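Local coordinates for peptidase (Pseudomonas aeruginosa, PDB 5LOX), which probably hydrolyses peptide bonds as an ancestral relative of the proteasome beta subunit, an N-terminal nucleophile hydrolase that assembles into a helical complex, at residues A5-D10 with G120-Y125; A71-V76 with T83-E88; S110-G115 with L143-S148. The protein carries 3 engineered substitutions. All blocks are in the same frame, centred on the assembly; numbering follows the deposited sequence.

Contact 1 (A5-D10 with G120-Y125); sequences AMHLAD and GPPALY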
ATOM      1  N   ALA A   5      -7.442  75.590 -80.819  1.00 58.42           N
ATOM      2  CA  ALA A   5      -7.525  76.767 -81.679  1.00 62.09           C
ATOM      3  C   ALA A   5      -6.812  76.480 -82.977  1.00 63.72           C
ATOM      4  O   ALA A   5      -5.823  75.745 -82.986  1.00 63.71           O
ATOM      5  CB  ALA A   5      -6.892  77.948 -81.005  1.00 62.23           C
HETATM    6  N   MSE A   6      -7.357  77.008 -84.062  1.00 62.71           N
HETATM    7  CA  MSE A   6      -6.829  76.764 -85.365  1.00 63.05           C
HETATM    8  C   MSE A   6      -6.677  78.048 -86.068  1.00 63.38           C
HETATM    9  O   MSE A   6      -7.548  78.894 -86.026  1.00 58.72           O
HETATM   10  CB  MSE A   6      -7.818  75.928 -86.152  1.00 69.28           C
HETATM   11  CG  MSE A   6      -7.935  74.567 -85.493  1.00 72.50           C
HETATM   12 SE   MSE A   6      -9.757  73.907 -85.694  1.00 75.31          SE
HETATM   13  CE  MSE A   6      -9.668  72.325 -84.567  1.00 88.56           C
ATOM     14  N   HIS A   7      -5.570  78.181 -86.788  1.00 70.05           N
ATOM     15  CA  HIS A   7      -5.323  79.337 -87.646  1.00 70.91           C
ATOM     16  C   HIS A   7      -5.159  78.840 -89.077  1.00 71.83           C
ATOM     17  O   HIS A   7      -4.165  78.170 -89.410  1.00 63.96           O
ATOM     18  CB  HIS A   7      -4.083  80.092 -87.191  1.00 71.40           C
ATOM     19  CG  HIS A   7      -3.658  81.211 -88.103  1.00 73.48           C
ATOM     20  ND1 HIS A   7      -4.532  81.876 -88.941  1.00 71.78           N
ATOM     21  CD2 HIS A   7      -2.447  81.788 -88.289  1.00 71.27           C
ATOM     22  CE1 HIS A   7      -3.876  82.809 -89.606  1.00 69.41           C
ATOM     23  NE2 HIS A   7      -2.616  82.780 -89.219  1.00 70.62           N
ATOM     24  N   LEU A   8      -6.173  79.180 -89.885  1.00 69.05           N
ATOM     25  CA  LEU A   8      -6.349  78.663 -91.230  1.00 67.30           C
ATOM     26  C   LEU A   8      -6.374  79.782 -92.238  1.00 66.47           C
ATOM     27  O   LEU A   8      -6.482  80.966 -91.887  1.00 60.73           O
ATOM     28  CB  LEU A   8      -7.667  77.891 -91.297  1.00 67.78           C
ATOM     29  CG  LEU A   8      -7.860  76.849 -90.196  1.00 66.69           C
ATOM     30  CD1 LEU A   8      -9.291  76.403 -90.141  1.00 65.70           C
ATOM     31  CD2 LEU A   8      -6.959  75.646 -90.441  1.00 69.85           C
ATOM     32  N   ALA A   9      -6.306  79.388 -93.501  1.00 68.40           N
ATOM     33  CA  ALA A   9      -6.283  80.341 -94.584  1.00 72.43           C
ATOM     34  C   ALA A   9      -7.428  81.329 -94.445  1.00 74.97           C
ATOM     35  O   ALA A   9      -7.207  82.530 -94.594  1.00 80.37           O
ATOM     36  CB  ALA A   9      -6.339  79.633 -95.924  1.00 74.41           C
ATOM     37  N   ASP A  10      -8.633  80.843 -94.135  1.00 74.33           N
ATOM     38  CA  ASP A  10      -9.811  81.730 -94.104  1.00 76.59           C
ATOM     39  C   ASP A  10     -10.087  82.412 -92.764  1.00 72.78           C
ATOM     40  O   ASP A  10     -10.979  83.227 -92.673  1.00 80.24           O
ATOM     41  CB  ASP A  10     -11.074  80.973 -94.555  1.00 83.21           C
ATOM     42  CG  ASP A  10     -11.066  80.622 -96.044  1.00 86.91           C
ATOM     43  OD1 ASP A  10     -10.533  81.401 -96.864  1.00 86.90           O
ATOM     44  OD2 ASP A  10     -11.622  79.550 -96.390  1.00 95.96           O
ATOM     45  N   GLY A 120      -2.815  93.939 -90.160  1.00 75.88           N
ATOM     46  CA  GLY A 120      -1.950  92.765 -90.259  1.00 76.53           C
ATOM     47  C   GLY A 120      -2.780  91.510 -90.291  1.00 74.14           C
ATOM     48  O   GLY A 120      -3.913  91.502 -89.806  1.00 72.69           O
ATOM     49  N   PRO A 121      -2.206  90.420 -90.796  1.00 75.37           N
ATOM     50  CA  PRO A 121      -2.956  89.169 -90.827  1.00 75.57           C
ATOM     51  C   PRO A 121      -3.416  88.658 -89.446  1.00 72.03           C
ATOM     52  O   PRO A 121      -2.900  89.100 -88.421  1.00 69.06           O
ATOM     53  CB  PRO A 121      -1.957  88.184 -91.426  1.00 76.98           C
ATOM     54  CG  PRO A 121      -0.627  88.690 -90.976  1.00 79.02           C
ATOM     55  CD  PRO A 121      -0.754  90.187 -90.843  1.00 78.89           C
ATOM     56  N   PRO A 122      -4.403  87.743 -89.425  1.00 70.23           N
ATOM     57  CA  PRO A 122      -4.718  87.050 -88.175  1.00 68.98           C
ATOM     58  C   PRO A 122      -3.535  86.196 -87.685  1.00 67.40           C
ATOM     59  O   PRO A 122      -2.726  85.745 -88.508  1.00 66.24           O
ATOM     60  CB  PRO A 122      -5.919  86.186 -88.540  1.00 67.05           C
ATOM     61  CG  PRO A 122      -5.836  85.998 -90.014  1.00 70.19           C
ATOM     62  CD  PRO A 122      -5.096  87.158 -90.582  1.00 69.82           C
ATOM     63  N   ALA A 123      -3.459  85.974 -86.373  1.00 65.26           N
ATOM     64  CA  ALA A 123      -2.408  85.134 -85.771  1.00 67.08           C
ATOM     65  C   ALA A 123      -2.920  84.375 -84.532  1.00 62.97           C
ATOM     66  O   ALA A 123      -4.004  84.655 -84.014  1.00 62.08           O
ATOM     67  CB  ALA A 123      -1.220  85.980 -85.403  1.00 68.28           C
ATOM     68  N   LEU A 124      -2.164  83.360 -84.122  1.00 61.74           N
ATOM     69  CA  LEU A 124      -2.560  82.492 -83.011  1.00 59.97           C
ATOM     70  C   LEU A 124      -1.333  82.037 -82.272  1.00 61.00           C
ATOM     71  O   LEU A 124      -0.423  81.450 -82.861  1.00 62.82           O
ATOM     72  CB  LEU A 124      -3.316  81.262 -83.532  1.00 59.92           C
ATOM     73  CG  LEU A 124      -3.605  80.145 -82.550  1.00 59.29           C
ATOM     74  CD1 LEU A 124      -4.494  80.663 -81.455  1.00 62.02           C
ATOM     75  CD2 LEU A 124      -4.298  78.979 -83.242  1.00 63.35           C
ATOM     76  N   TYR A 125      -1.319  82.245 -80.967  1.00 63.43           N
ATOM     77  CA  TYR A 125      -0.200  81.801 -80.127  1.00 62.54           C
ATOM     78  C   TYR A 125      -0.687  80.890 -79.016  1.00 60.35           C
ATOM     79  O   TYR A 125      -1.863  80.932 -78.627  1.00 61.10           O
ATOM     80  CB  TYR A 125       0.504  83.008 -79.517  1.00 64.78           C
ATOM     81  CG  TYR A 125       1.134  83.918 -80.523  1.00 66.57           C
ATOM     82  CD1 TYR A 125       0.332  84.778 -81.279  1.00 70.35           C
ATOM     83  CD2 TYR A 125       2.517  83.929 -80.731  1.00 63.94           C
ATOM     84  CE1 TYR A 125       0.888  85.623 -82.221  1.00 77.66           C
ATOM     85  CE2 TYR A 125       3.092  84.770 -81.664  1.00 69.10           C
ATOM     86  CZ  TYR A 125       2.284  85.615 -82.410  1.00 78.00           C
ATOM     87  OH  TYR A 125       2.793  86.494 -83.354  1.00 88.01           O
TER

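Contact 2 (A71-V76 with T83-E88); sequences ASLLNV and TALVAE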
ATOM      1  N   ALA A  71      -0.953 100.107 -70.969  1.00102.87           N
ATOM      2  CA  ALA A  71      -0.957  98.857 -71.757  1.00 96.36           C
ATOM      3  C   ALA A  71      -2.204  98.007 -71.511  1.00 91.13           C
ATOM      4  O   ALA A  71      -2.541  97.708 -70.369  1.00 90.18           O
ATOM      5  CB  ALA A  71       0.293  98.040 -71.469  1.00 95.24           C
ATOM      6  N   SER A  72      -2.886  97.633 -72.592  1.00 86.58           N
ATOM      7  CA  SER A  72      -4.100  96.830 -72.510  1.00 83.59           C
ATOM      8  C   SER A  72      -4.352  96.105 -73.810  1.00 78.00           C
ATOM      9  O   SER A  72      -3.887  96.543 -74.846  1.00 76.19           O
ATOM     10  CB  SER A  72      -5.312  97.718 -72.280  1.00 86.43           C
ATOM     11  OG  SER A  72      -5.972  97.982 -73.509  1.00 85.66           O
ATOM     12  N   LEU A  73      -5.159  95.048 -73.762  1.00 73.73           N
ATOM     13  CA  LEU A  73      -5.481  94.306 -74.971  1.00 72.19           C
ATOM     14  C   LEU A  73      -6.129  95.134 -76.075  1.00 76.35           C
ATOM     15  O   LEU A  73      -6.256  94.638 -77.189  1.00 79.00           O
ATOM     16  CB  LEU A  73      -6.402  93.138 -74.659  1.00 68.46           C
ATOM     17  CG  LEU A  73      -5.819  91.944 -73.927  1.00 67.90           C
ATOM     18  CD1 LEU A  73      -6.920  90.928 -73.680  1.00 67.40           C
ATOM     19  CD2 LEU A  73      -4.686  91.299 -74.703  1.00 68.68           C
ATOM     20  N   LEU A  74      -6.576  96.358 -75.790  1.00 79.40           N
ATOM     21  CA  LEU A  74      -7.184  97.175 -76.837  1.00 80.06           C
ATOM     22  C   LEU A  74      -6.263  98.137 -77.549  1.00 79.19           C
ATOM     23  O   LEU A  74      -6.671  98.677 -78.569  1.00 79.68           O
ATOM     24  CB  LEU A  74      -8.370  97.959 -76.301  1.00 85.31           C
ATOM     25  CG  LEU A  74      -9.593  97.133 -75.919  1.00 88.60           C
ATOM     26  CD1 LEU A  74     -10.693  98.076 -75.449  1.00 88.08           C
ATOM     27  CD2 LEU A  74     -10.106  96.213 -77.024  1.00 87.81           C
ATOM     28  N   ASN A  75      -5.020  98.301 -77.099  1.00 81.29           N
ATOM     29  CA  ASN A  75      -4.149  99.354 -77.641  1.00 85.76           C
ATOM     30  C   ASN A  75      -2.806  98.755 -78.135  1.00 85.06           C
ATOM     31  O   ASN A  75      -2.132  99.310 -78.994  1.00 86.20           O
ATOM     32  CB  ASN A  75      -3.877 100.464 -76.634  1.00 91.34           C
ATOM     33  CG  ASN A  75      -3.090 100.005 -75.433  1.00 92.23           C
ATOM     34  OD1 ASN A  75      -3.639 100.025 -74.365  1.00 95.52           O
ATOM     35  ND2 ASN A  75      -1.816  99.591 -75.587  1.00 91.83           N
ATOM     36  N   VAL A  76      -2.439  97.627 -77.537  1.00 82.62           N
ATOM     37  CA  VAL A  76      -1.394  96.729 -78.008  1.00 83.04           C
ATOM     38  C   VAL A  76      -1.345  96.595 -79.550  1.00 84.00           C
ATOM     39  O   VAL A  76      -2.387  96.394 -80.195  1.00 79.86           O
ATOM     40  CB  VAL A  76      -1.606  95.349 -77.325  1.00 80.81           C
ATOM     41  CG1 VAL A  76      -1.608  94.190 -78.311  1.00 79.95           C
ATOM     42  CG2 VAL A  76      -0.588  95.159 -76.227  1.00 79.67           C
ATOM     43  N   THR A  83      -0.219  88.645 -76.835  1.00 73.32           N
ATOM     44  CA  THR A  83       0.203  87.392 -76.215  1.00 69.04           C
ATOM     45  C   THR A  83       1.199  87.714 -75.121  1.00 69.52           C
ATOM     46  O   THR A  83       1.144  87.170 -74.030  1.00 65.78           O
ATOM     47  CB  THR A  83       0.831  86.450 -77.263  1.00 70.31           C
ATOM     48  OG1 THR A  83      -0.123  86.180 -78.312  1.00 74.59           O
ATOM     49  CG2 THR A  83       1.266  85.158 -76.638  1.00 66.97           C
ATOM     50  N   ALA A  84       2.145  88.592 -75.448  1.00 71.80           N
ATOM     51  CA  ALA A  84       3.192  88.972 -74.501  1.00 70.41           C
ATOM     52  C   ALA A  84       2.567  89.610 -73.275  1.00 68.56           C
ATOM     53  O   ALA A  84       3.035  89.399 -72.161  1.00 68.19           O
ATOM     54  CB  ALA A  84       4.191  89.919 -75.159  1.00 71.80           C
ATOM     55  N   LEU A  85       1.521  90.399 -73.496  1.00 69.82           N
ATOM     56  CA  LEU A  85       0.864  91.105 -72.405  1.00 71.24           C
ATOM     57  C   LEU A  85       0.154  90.126 -71.485  1.00 69.97           C
ATOM     58  O   LEU A  85       0.251  90.236 -70.272  1.00 70.71           O
ATOM     59  CB  LEU A  85      -0.122  92.132 -72.921  1.00 71.04           C
ATOM     60  CG  LEU A  85      -0.894  92.842 -71.799  1.00 73.75           C
ATOM     61  CD1 LEU A  85       0.022  93.628 -70.872  1.00 76.02           C
ATOM     62  CD2 LEU A  85      -1.956  93.764 -72.393  1.00 76.85           C
ATOM     63  N   VAL A  86      -0.505  89.136 -72.072  1.00 68.43           N
ATOM     64  CA  VAL A  86      -1.128  88.103 -71.277  1.00 64.81           C
ATOM     65  C   VAL A  86      -0.066  87.434 -70.405  1.00 65.05           C
ATOM     66  O   VAL A  86      -0.242  87.300 -69.207  1.00 65.54           O
ATOM     67  CB  VAL A  86      -1.826  87.062 -72.166  1.00 62.94           C
ATOM     68  CG1 VAL A  86      -2.342  85.898 -71.332  1.00 62.89           C
ATOM     69  CG2 VAL A  86      -2.975  87.711 -72.897  1.00 62.81           C
ATOM     70  N   ALA A  87       1.035  87.010 -71.021  1.00 64.92           N
ATOM     71  CA  ALA A  87       2.123  86.365 -70.296  1.00 65.19           C
ATOM     72  C   ALA A  87       2.641  87.253 -69.167  1.00 69.88           C
ATOM     73  O   ALA A  87       2.814  86.817 -68.040  1.00 67.19           O
ATOM     74  CB  ALA A  87       3.246  86.012 -71.263  1.00 65.90           C
ATOM     75  N   GLU A  88       2.938  88.498 -69.516  1.00 77.31           N
ATOM     76  CA  GLU A  88       3.368  89.516 -68.559  1.00 81.44           C
ATOM     77  C   GLU A  88       2.417  89.540 -67.365  1.00 77.80           C
ATOM     78  O   GLU A  88       2.835  89.550 -66.214  1.00 79.48           O
ATOM     79  CB  GLU A  88       3.448  90.875 -69.303  1.00 85.90           C
ATOM     80  CG  GLU A  88       3.409  92.151 -68.467  1.00 93.27           C
ATOM     81  CD  GLU A  88       4.731  92.457 -67.799  1.00103.59           C
ATOM     82  OE1 GLU A  88       5.586  91.524 -67.684  1.00115.52           O
ATOM     83  OE2 GLU A  88       4.909  93.623 -67.378  1.00100.76           O
TER

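Contact 3 (S110-G115 with L143-S148); sequences SFMVGG and LQLGES. Engineered in segment 110-115: Met112 (natural residue Leu).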
ATOM      1  N   SER A 110      -1.930  77.800 -68.524  1.00 67.03           N
ATOM      2  CA  SER A 110      -1.590  78.056 -69.901  1.00 64.05           C
ATOM      3  C   SER A 110      -2.726  78.723 -70.630  1.00 59.09           C
ATOM      4  O   SER A 110      -3.872  78.692 -70.197  1.00 54.18           O
ATOM      5  CB  SER A 110      -1.238  76.732 -70.545  1.00 66.38           C
ATOM      6  OG  SER A 110      -2.041  75.720 -69.988  1.00 71.79           O
ATOM      7  N   PHE A 111      -2.396  79.346 -71.752  1.00 60.57           N
ATOM      8  CA  PHE A 111      -3.348  80.169 -72.487  1.00 59.38           C
ATOM      9  C   PHE A 111      -3.166  80.021 -73.969  1.00 58.24           C
ATOM     10  O   PHE A 111      -2.080  79.725 -74.425  1.00 61.30           O
ATOM     11  CB  PHE A 111      -3.095  81.633 -72.175  1.00 59.51           C
ATOM     12  CG  PHE A 111      -3.310  82.005 -70.755  1.00 60.91           C
ATOM     13  CD1 PHE A 111      -4.543  82.444 -70.333  1.00 63.79           C
ATOM     14  CD2 PHE A 111      -2.280  81.948 -69.850  1.00 63.59           C
ATOM     15  CE1 PHE A 111      -4.756  82.813 -69.022  1.00 67.35           C
ATOM     16  CE2 PHE A 111      -2.470  82.325 -68.540  1.00 68.47           C
ATOM     17  CZ  PHE A 111      -3.712  82.759 -68.121  1.00 69.93           C
HETATM   18  N   MSE A 112      -4.218  80.293 -74.735  1.00 60.86           N
HETATM   19  CA  MSE A 112      -4.057  80.606 -76.182  1.00 60.79           C
HETATM   20  C   MSE A 112      -4.570  81.994 -76.427  1.00 59.63           C
HETATM   21  O   MSE A 112      -5.532  82.423 -75.808  1.00 57.51           O
HETATM   22  CB  MSE A 112      -4.719  79.623 -77.146  1.00 58.34           C
HETATM   23  CG  MSE A 112      -4.127  78.281 -76.795  1.00 60.39           C
HETATM   24 SE   MSE A 112      -4.353  77.014 -78.243  1.00 57.98          SE
HETATM   25  CE  MSE A 112      -6.036  76.264 -77.590  1.00 55.92           C
ATOM     26  N   VAL A 113      -3.857  82.718 -77.276  1.00 59.31           N
ATOM     27  CA  VAL A 113      -4.200  84.062 -77.621  1.00 59.65           C
ATOM     28  C   VAL A 113      -4.178  84.116 -79.128  1.00 62.09           C
ATOM     29  O   VAL A 113      -3.162  83.868 -79.736  1.00 61.57           O
ATOM     30  CB  VAL A 113      -3.177  85.063 -77.083  1.00 59.46           C
ATOM     31  CG1 VAL A 113      -3.572  86.472 -77.488  1.00 61.13           C
ATOM     32  CG2 VAL A 113      -3.083  84.951 -75.572  1.00 60.27           C
ATOM     33  N   GLY A 114      -5.311  84.454 -79.723  1.00 66.05           N
ATOM     34  CA  GLY A 114      -5.395  84.576 -81.165  1.00 65.66           C
ATOM     35  C   GLY A 114      -6.350  85.661 -81.579  1.00 65.06           C
ATOM     36  O   GLY A 114      -7.149  86.145 -80.775  1.00 67.09           O
ATOM     37  N   GLY A 115      -6.252  86.069 -82.830  1.00 64.76           N
ATOM     38  CA  GLY A 115      -7.141  87.099 -83.332  1.00 65.97           C
ATOM     39  C   GLY A 115      -6.529  87.882 -84.466  1.00 67.78           C
ATOM     40  O   GLY A 115      -5.619  87.401 -85.129  1.00 66.17           O
ATOM     41  N   LEU A 143      -3.375  74.243 -82.356  1.00 54.56           N
ATOM     42  CA  LEU A 143      -2.736  74.138 -81.050  1.00 51.27           C
ATOM     43  C   LEU A 143      -3.762  73.752 -80.003  1.00 54.92           C
ATOM     44  O   LEU A 143      -4.929  74.089 -80.115  1.00 64.37           O
ATOM     45  CB  LEU A 143      -2.111  75.454 -80.678  1.00 49.07           C
ATOM     46  CG  LEU A 143      -1.023  75.926 -81.647  1.00 53.21           C
ATOM     47  CD1 LEU A 143      -0.557  77.331 -81.304  1.00 55.49           C
ATOM     48  CD2 LEU A 143       0.185  75.007 -81.635  1.00 56.57           C
ATOM     49  N   GLN A 144      -3.334  73.005 -78.996  1.00 58.03           N
ATOM     50  CA  GLN A 144      -4.244  72.474 -77.988  1.00 55.65           C
ATOM     51  C   GLN A 144      -3.782  72.790 -76.590  1.00 56.58           C
ATOM     52  O   GLN A 144      -2.606  72.982 -76.342  1.00 61.19           O
ATOM     53  CB  GLN A 144      -4.344  70.957 -78.110  1.00 55.01           C
ATOM     54  CG  GLN A 144      -4.697  70.441 -79.498  1.00 55.37           C
ATOM     55  CD  GLN A 144      -4.590  68.934 -79.554  1.00 56.75           C
ATOM     56  OE1 GLN A 144      -3.483  68.382 -79.597  1.00 61.98           O
ATOM     57  NE2 GLN A 144      -5.733  68.251 -79.504  1.00 55.56           N
ATOM     58  N   LEU A 145      -4.725  72.855 -75.671  1.00 57.49           N
ATOM     59  CA  LEU A 145      -4.402  72.987 -74.279  1.00 56.72           C
ATOM     60  C   LEU A 145      -5.167  71.954 -73.555  1.00 55.64           C
ATOM     61  O   LEU A 145      -6.206  71.497 -73.997  1.00 53.61           O
ATOM     62  CB  LEU A 145      -4.855  74.331 -73.731  1.00 62.73           C
ATOM     63  CG  LEU A 145      -4.196  75.591 -74.272  1.00 65.88           C
ATOM     64  CD1 LEU A 145      -4.847  76.770 -73.580  1.00 70.36           C
ATOM     65  CD2 LEU A 145      -2.704  75.578 -74.014  1.00 69.03           C
ATOM     66  N   GLY A 146      -4.690  71.651 -72.370  1.00 56.59           N
ATOM     67  CA  GLY A 146      -5.406  70.757 -71.493  1.00 57.90           C
ATOM     68  C   GLY A 146      -5.203  69.325 -71.903  1.00 59.71           C
ATOM     69  O   GLY A 146      -4.119  68.934 -72.349  1.00 61.16           O
ATOM     70  N   GLU A 147      -6.274  68.573 -71.746  1.00 61.08           N
ATOM     71  CA  GLU A 147      -6.285  67.147 -71.909  1.00 59.01           C
ATOM     72  C   GLU A 147      -6.559  66.840 -73.396  1.00 58.30           C
ATOM     73  O   GLU A 147      -7.700  66.596 -73.814  1.00 62.04           O
ATOM     74  CB  GLU A 147      -7.355  66.596 -70.975  1.00 59.78           C
ATOM     75  CG  GLU A 147      -7.144  65.170 -70.582  1.00 60.54           C
ATOM     76  CD  GLU A 147      -6.191  65.004 -69.433  1.00 64.01           C
ATOM     77  OE1 GLU A 147      -5.196  64.275 -69.569  1.00 72.66           O
ATOM     78  OE2 GLU A 147      -6.443  65.556 -68.361  1.00 77.63           O
ATOM     79  N   SER A 148      -5.490  66.846 -74.187  1.00 55.96           N
ATOM     80  CA  SER A 148      -5.604  66.928 -75.638  1.00 55.75           C
ATOM     81  C   SER A 148      -5.144  65.740 -76.458  1.00 52.47           C
ATOM     82  O   SER A 148      -5.388  65.692 -77.665  1.00 55.50           O
ATOM     83  CB  SER A 148      -4.800  68.130 -76.109  1.00 57.20           C
ATOM     84  OG  SER A 148      -3.517  68.053 -75.588  1.00 54.95           O
TER

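Contact 1 (A5-D10 with G120-Y125)
His7 and Leu124 carry this contact: the ring of His7 meets Pro122 and Ala123, and His7 CB meets Leu124. His7 CG lies anti to the backbone N (chi1 174°), and the ring extends toward the 120-125 segment. Ala123 CA sits over one face of this ring, 4.2 Å from His7 NE2. The Pro122 and His7 side chains cross at about a right angle, with Pro122 CG 3.8 Å from His7 CE1. The carbonyl oxygen of Pro122 approaches the ring obliquely. His7 NE2 is 3.1 Å from Pro122 O, but the angle is too poor for a hydrogen bond. Beside the ring, His7 CB meets Leu124 CB at 3.9 Å. Leu124 also has CG anti to its backbone N, and its two methyls turn to Ala5. Leu124 CD2 lies 3.6 Å from Ala5 CB, and CD1 of the same leucine is at a similar distance. The Met6 side chain starts out on the other side of strand 5-8 and packs on Ala168 and Ala172 of helix 165-182. Behind the second strand, Ala123 packs on Val79 of helix 79-97. Strands 5-8 and 123-125 therefore belong to two facing sheets. Their axes approach to 7.1 Å at 148°, and side chains fill the gap. This is the sandwich core of the four-layer alpha-beta-beta-alpha fold of N-terminal nucleophile hydrolases.

Contact 2 (A71-V76 with T83-E88)
Ala71, exposed to solvent, begins the contact. Its CB points to the helix and comes 4.5 Å from Leu85 CD1. Next, Ser72 turns its side chain away from the helix and presents its backbone instead. Ser72 C lies 3.6 Å from Leu85 CD2. The hydroxyl of Ser72 serves the loop itself. Ser72 OG accepts from Leu74 N at 2.9 Å, with an N-H...O angle of 156°, which makes an ST turn. Ser72 O takes two further backbone donors, Asn75 N and Val76 N. Together these bonds hold 72-76 in a compact curl beside the helix. Leu73 adds both backbone and side chain. Its N is 3.7 Å from Leu85 CD2. The tip of the Leu73 side chain approaches the helix, where Leu73 CD2 meets Leu85 CD2 at 4.3 Å and Val86 CG2 at 4.4 Å. Val76 closes the walk with CG2 at 4.3 Å from Leu85 CD2. Ala71, Ser72, Leu73 and Val76 thus all come within contact of one methyl, Leu85 CD2. Leu85 CG lies anti to the backbone N (chi1 177°); the methyl beyond it meets the loop. The side-chain pairs across the contact are all apolar. Arg42 secures the far end of the loop by a hydrogen bond to Val76 O. On the sheet side, Val86 packs on Phe111 and Val113 of strand 109-117. The arrangement is a loop between two helices, packed against the second of them: the chain from helix 52-66 folds back on the N-terminal half of helix 79-97, in one of the outer helical layers of the proteasome-type alpha-beta-beta-alpha sandwich.

Contact 3 (S110-G115 with L143-S148)
Met112 and Leu145 meet between strands 110-115 and 143-146, whose axes approach to 7.8 Å with their directions at 149°. The strands lie in the two facing sheets of the N-terminal nucleophile hydrolase sandwich, and the contact sits near the centre of the chain. Met112 is an engineered residue, leucine in the natural sequence, and is present as selenomethionine. Its side chain and that of Leu145 reach toward each other, tip to tip. Met112 CG is 3.6 Å from Leu145 CD1. The Met112 chain then bends at chi3 (-93°), which brings CE back to 3.9 Å from Leu145 CG. Against Leu143 the Met112 side chain lies obliquely. Met112 SE is 3.7 Å from Leu143 CB, and Met112 CE touches the carbonyl oxygen of Leu143. The methyls of Leu145 also reach residues 110 and 111. Leu145 CD1 lies 3.7 Å from Phe111 C, while Leu145 CD2 reaches Ser110 CB at 3.9 Å. Cys3 of strand 2-8 touches both Met112 and Leu145, Ala49 of strand 42-50 touches Ser110 and Leu145, and helix 79-97 covers the other face of strand 110-115 at Phe111. Gln144 faces away from the contact; its NE2 is hydrogen-bonded to Tyr2 OH and, weakly, to Ser148 O. Glu147 OE1 forms a salt bridge with NZ of Lys149 of a neighbouring subunit.

In the fold
From the N terminus, strand 2-8 supplies the first half of contact 1, which waits more than 100 residues for its partner. Within that long loop, contact 2 opens and closes in the helical layer, with only six residues between its segments. Strand 109-117 then opens contact 3. Residues 120-125 close contact 1 before 143-148 close contact 3, and the two contacts therefore cross along the chain. Both join the same pair of sheets: 5-10 and 143-148 lie on neighbouring strands of one, 110-115 and 120-125 on neighbouring strands of the other. Contact 2 joins this core through Thr83, which packs on Tyr125 and Val113, and through Val86.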